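Local structure of lactate utilization protein C (Deinococcus radiodurans, 2G40) at residues 58-63 with 169-174; 142-145 with 149-152. The protein may function in L-lactate utilization, as a homodimeric member of the LutC/YkgG family. All coordinates share one frame; numbering follows the deposited sequence.

Contact 1 ties helix 53-66, at the start of the modelled chain, to strand 171-172. Contact 2 links the end of strand 141-144 to the loop just after it. Strands 171-172 and 141-144 belong to the same four-stranded mixed sheet, with 134-136 between them. The contact centres lie about 17 Å apart. Along the chain, contact 2 is nested within the loop that contact 1 closes. The two meet where F60 CZ packs on I142 CG1 at 4.0 Å. Thus the first modelled helix packs at strand 171-172, an outermost strand of the mixed sheet within this chain. The centre of contact 2 is about 7 Å from the centre of the chain, that of contact 1 about 14 Å.

Contact 1: 58-63 with 169-174; sequences HQFEDR and DQIVQT
F60 presents the CD2-CE2 side of its ring to I171, with CG1 of I171 over one face near the rim. CD1 of I171 lies 3.8 Å from CD2 of F60 and 4.1 Å from its CE2. CG1 of I171 sits 4.2 Å above the ring plane. The two side chains cross at about a right angle. F60 has its CG anti to the backbone N (chi1 -179°), which carries the ring off helix 53-66 to reach I171. The contact is apolar, with no hydrogen bond across the two segments. The ring reaches both sheets of the fold: it touches A135 of the mixed sheet and V220 and V222 of the six-stranded parallel sheet. I171 also touches V222, and it packs on I56 and L57 of helix 53-66. That parallel sheet fits the Rossmann-like clan to which the LUD domain is assigned. A looser contact lies nearer the surface. There OE1 of Q59 passes CG of Q173 at 4.2 Å. The polar ends of this pair are held elsewhere: OE1 of Q59 bonds to S137 OG, and OE1 of Q173 bonds to the backbone N of L51.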
loop_
_atom_site.group_PDB
_atom_site.type_symbol
_atom_site.label_atom_id
_atom_site.label_comp_id
_atom_site.label_asym_id
_atom_site.label_seq_id
_atom_site.Cartn_x
_atom_site.Cartn_y
_atom_site.Cartn_z
ATOM N N HIS A 58 13.047 19.937 8.365
ATOM C CA HIS A 58 12.854 19.866 9.807
ATOM C C HIS A 58 11.483 19.327 10.157
ATOM O O HIS A 58 11.344 18.503 11.038
ATOM C CB HIS A 58 13.054 21.231 10.439
ATOM C CG HIS A 58 14.477 21.687 10.427
ATOM N ND1 HIS A 58 14.839 22.988 10.692
ATOM C CD2 HIS A 58 15.630 21.015 10.193
ATOM C CE1 HIS A 58 16.153 23.101 10.612
ATOM N NE2 HIS A 58 16.657 21.913 10.342
ATOM N N GLN A 59 10.472 19.756 9.426
ATOM C CA GLN A 59 9.129 19.210 9.618
ATOM C C GLN A 59 9.023 17.710 9.340
ATOM O O GLN A 59 8.399 16.972 10.107
ATOM C CB GLN A 59 8.151 19.986 8.742
ATOM C CG GLN A 59 6.721 19.509 8.849
ATOM C CD GLN A 59 5.815 20.380 8.056
ATOM O OE1 GLN A 59 5.836 20.369 6.823
ATOM N NE2 GLN A 59 5.015 21.141 8.743
ATOM N N PHE A 60 9.626 17.260 8.242
ATOM C CA PHE A 60 9.610 15.863 7.852
ATOM C C PHE A 60 10.264 15.055 8.959
ATOM O O PHE A 60 9.695 14.069 9.429
ATOM C CB PHE A 60 10.361 15.678 6.532
ATOM C CG PHE A 60 10.397 14.261 6.018
ATOM C CD1 PHE A 60 9.229 13.554 5.779
ATOM C CD2 PHE A 60 11.622 13.646 5.739
ATOM C CE1 PHE A 60 9.264 12.251 5.263
ATOM C CE2 PHE A 60 11.680 12.362 5.252
ATOM C CZ PHE A 60 10.480 11.649 5.002
ATOM N N GLU A 61 11.446 15.510 9.386
ATOM C CA GLU A 61 12.154 14.867 10.491
ATOM C C GLU A 61 11.253 14.721 11.720
ATOM O O GLU A 61 11.142 13.632 12.286
ATOM C CB GLU A 61 13.413 15.656 10.867
ATOM C CG GLU A 61 14.167 15.091 12.087
ATOM C CD GLU A 61 15.502 15.791 12.351
ATOM O OE1 GLU A 61 15.700 16.908 11.855
ATOM O OE2 GLU A 61 16.352 15.223 13.059
ATOM N N ASP A 62 10.618 15.818 12.135
ATOM C CA ASP A 62 9.764 15.812 13.323
ATOM C C ASP A 62 8.653 14.778 13.183
ATOM O O ASP A 62 8.332 14.081 14.113
ATOM C CB ASP A 62 9.108 17.161 13.549
ATOM C CG ASP A 62 10.092 18.254 13.913
ATOM O OD1 ASP A 62 11.262 17.938 14.186
ATOM O OD2 ASP A 62 9.686 19.437 13.941
ATOM N N ARG A 63 8.049 14.726 12.005
ATOM C CA ARG A 63 6.906 13.833 11.806
ATOM C C ARG A 63 7.355 12.375 11.766
ATOM O O ARG A 63 6.644 11.501 12.260
ATOM C CB ARG A 63 6.129 14.201 10.532
ATOM C CG ARG A 63 5.392 15.535 10.569
ATOM C CD ARG A 63 4.263 15.578 11.606
ATOM N NE ARG A 63 4.768 15.992 12.910
ATOM C CZ ARG A 63 5.116 17.240 13.223
ATOM N NH1 ARG A 63 5.020 18.221 12.323
ATOM N NH2 ARG A 63 5.584 17.509 14.443
ATOM N N ASP A 169 15.470 15.995 -2.484
ATOM C CA ASP A 169 14.606 16.536 -3.547
ATOM C C ASP A 169 13.308 15.779 -3.769
ATOM O O ASP A 169 12.485 16.190 -4.579
ATOM C CB ASP A 169 15.372 16.667 -4.876
ATOM C CG ASP A 169 15.788 15.326 -5.469
ATOM O OD1 ASP A 169 15.317 14.270 -5.018
ATOM O OD2 ASP A 169 16.604 15.335 -6.409
ATOM N N GLN A 170 13.116 14.682 -3.053
ATOM C CA GLN A 170 11.866 13.937 -3.112
ATOM C C GLN A 170 10.906 14.358 -2.006
ATOM O O GLN A 170 9.785 13.855 -1.930
ATOM C CB GLN A 170 12.125 12.430 -2.957
ATOM C CG GLN A 170 12.728 11.780 -4.164
ATOM C CD GLN A 170 12.946 10.316 -3.922
ATOM O OE1 GLN A 170 13.705 9.943 -3.040
ATOM N NE2 GLN A 170 12.297 9.484 -4.702
ATOM N N ILE A 171 11.347 15.242 -1.124
ATOM C CA ILE A 171 10.503 15.657 -0.020
ATOM C C ILE A 171 9.741 16.918 -0.435
ATOM O O ILE A 171 10.351 17.900 -0.831
ATOM C CB ILE A 171 11.327 15.939 1.237
ATOM C CG1 ILE A 171 12.117 14.691 1.653
ATOM C CG2 ILE A 171 10.414 16.428 2.339
ATOM C CD1 ILE A 171 13.277 15.002 2.610
ATOM N N VAL A 172 8.419 16.873 -0.355
ATOM C CA VAL A 172 7.576 18.028 -0.645
ATOM C C VAL A 172 6.837 18.367 0.620
ATOM O O VAL A 172 6.789 17.564 1.549
ATOM C CB VAL A 172 6.563 17.760 -1.810
ATOM C CG1 VAL A 172 7.322 17.396 -3.069
ATOM C CG2 VAL A 172 5.557 16.665 -1.443
ATOM N N GLN A 173 6.263 19.553 0.664
ATOM C CA GLN A 173 5.611 19.998 1.881
ATOM C C GLN A 173 4.245 19.368 2.078
ATOM O O GLN A 173 3.936 18.856 3.159
ATOM C CB GLN A 173 5.488 21.512 1.896
ATOM C CG GLN A 173 4.700 22.014 3.085
ATOM C CD GLN A 173 4.544 23.497 3.092
ATOM O OE1 GLN A 173 5.197 24.216 2.328
ATOM N NE2 GLN A 173 3.662 23.981 3.963
ATOM N N THR A 174 3.409 19.437 1.048
ATOM C CA THR A 174 1.997 19.150 1.202
ATOM C C THR A 174 1.599 17.843 0.530
ATOM O O THR A 174 2.230 17.399 -0.434
ATOM C CB THR A 174 1.156 20.276 0.582
ATOM O OG1 THR A 174 1.447 20.350 -0.823
ATOM C CG2 THR A 174 1.469 21.619 1.251
#

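Contact 2: 142-145 with 149-152; sequences IILD and DQGR
CG of Q150 is anti to its own carbonyl carbon, and the chain runs extended beyond it; this carries the amide to the end of strand 141-144. D145 has its CG between the backbone N and the carbonyl carbon (chi1 68°). Its CB starts away from the loop, but the carboxylate turns back to meet that amide. Two hydrogen bonds join the pair. The backbone N of D145 donates to OE1 of Q150 at 2.7 Å, in the carbonyl plane and on a lone pair, but bent at 133°. NE2 of Q150 donates to OD1 of D145 at 3.0 Å. The carboxylate and amide planes are only 15° apart, yet OD1 is approached nearly end-on and lies somewhat out of the amide plane. OE1 of Q150 also accepts from the backbone N of H146, so two backbone N-H groups grip it. This fastens the loop after a strand of the mixed sheet back onto the end of that strand, within the LUD domain. The second bond of NE2 goes to OD1 of D149 at 2.9 Å; it is straighter, and this oxygen lies in the amide plane. The Q150 amide thus bridges two carboxylates, whose negative charge probably polarises its NH2 group. Replacing Q150 with a leucine would probably leave the backbone N-H groups of D145 and H146, and the OD1 atoms of D145 and D149, without these partners. OE1 of Q150 packs closely on L144, 3.0 Å from its CA, with CB beside it. The other carboxylate oxygen of D145, OD2, forms a salt bridge with R147 and a hydrogen bond with S185.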
loop_
_atom_site.group_PDB
_atom_site.type_symbol
_atom_site.label_atom_id
_atom_site.label_comp_id
_atom_site.label_asym_id
_atom_site.label_seq_id
_atom_site.Cartn_x
_atom_site.Cartn_y
_atom_site.Cartn_z
ATOM N N ILE A 142 5.755 8.670 3.528
ATOM C CA ILE A 142 6.593 8.215 2.478
ATOM C C ILE A 142 5.687 7.410 1.557
ATOM O O ILE A 142 4.958 6.503 1.989
ATOM C CB ILE A 142 7.764 7.388 2.990
ATOM C CG1 ILE A 142 8.721 8.262 3.813
ATOM C CG2 ILE A 142 8.488 6.773 1.820
ATOM C CD1 ILE A 142 9.698 7.479 4.656
ATOM N N ILE A 143 5.719 7.771 0.286
ATOM C CA ILE A 143 4.974 7.029 -0.719
ATOM C C ILE A 143 5.923 6.188 -1.561
ATOM O O ILE A 143 6.912 6.693 -2.109
ATOM C CB ILE A 143 4.202 7.945 -1.659
ATOM C CG1 ILE A 143 3.227 8.833 -0.875
ATOM C CG2 ILE A 143 3.454 7.085 -2.735
ATOM C CD1 ILE A 143 2.565 9.953 -1.699
ATOM N N LEU A 144 5.597 4.911 -1.643
ATOM C CA LEU A 144 6.231 3.993 -2.542
ATOM C C LEU A 144 5.332 3.746 -3.725
ATOM O O LEU A 144 4.129 3.507 -3.559
ATOM C CB LEU A 144 6.455 2.654 -1.859
ATOM C CG LEU A 144 7.155 2.627 -0.500
ATOM C CD1 LEU A 144 7.496 1.165 -0.201
ATOM C CD2 LEU A 144 8.402 3.500 -0.428
ATOM N N ASP A 145 5.941 3.707 -4.903
ATOM C CA ASP A 145 5.246 3.302 -6.120
ATOM C C ASP A 145 5.826 2.026 -6.737
ATOM O O ASP A 145 5.440 1.653 -7.832
ATOM C CB ASP A 145 5.153 4.448 -7.149
ATOM C CG ASP A 145 6.501 4.840 -7.748
ATOM O OD1 ASP A 145 7.541 4.284 -7.351
ATOM O OD2 ASP A 145 6.506 5.743 -8.598
ATOM N N ASP A 149 13.684 0.413 -7.631
ATOM C CA ASP A 149 14.437 0.699 -6.398
ATOM C C ASP A 149 13.611 0.488 -5.121
ATOM O O ASP A 149 14.083 0.754 -4.036
ATOM C CB ASP A 149 15.036 2.112 -6.408
ATOM C CG ASP A 149 13.968 3.226 -6.399
ATOM O OD1 ASP A 149 12.787 2.956 -6.688
ATOM O OD2 ASP A 149 14.335 4.395 -6.134
ATOM N N GLN A 150 12.383 -0.001 -5.273
ATOM C CA GLN A 150 11.476 -0.211 -4.176
ATOM C C GLN A 150 10.958 -1.634 -4.104
ATOM O O GLN A 150 10.691 -2.164 -3.018
ATOM C CB GLN A 150 10.303 0.735 -4.345
ATOM C CG GLN A 150 10.682 2.160 -4.139
ATOM C CD GLN A 150 9.680 3.046 -4.774
ATOM O OE1 GLN A 150 8.558 3.128 -4.305
ATOM N NE2 GLN A 150 10.049 3.666 -5.873
ATOM N N GLY A 151 10.801 -2.250 -5.265
ATOM C CA GLY A 151 10.378 -3.631 -5.345
ATOM C C GLY A 151 8.907 -3.826 -5.120
ATOM O O GLY A 151 8.168 -2.885 -4.818
ATOM N N ARG A 152 8.476 -5.073 -5.249
ATOM C CA ARG A 152 7.049 -5.394 -5.099
ATOM C C ARG A 152 6.570 -5.141 -3.683
ATOM O O ARG A 152 7.361 -5.000 -2.763
ATOM C CB ARG A 152 6.762 -6.832 -5.528
ATOM C CG ARG A 152 7.430 -7.886 -4.661
ATOM C CD ARG A 152 7.458 -9.231 -5.345
ATOM N NE ARG A 152 8.369 -10.134 -4.689
ATOM C CZ ARG A 152 8.015 -11.087 -3.831
ATOM N NH1 ARG A 152 6.737 -11.388 -3.602
ATOM N NH2 ARG A 152 8.951 -11.815 -3.266
#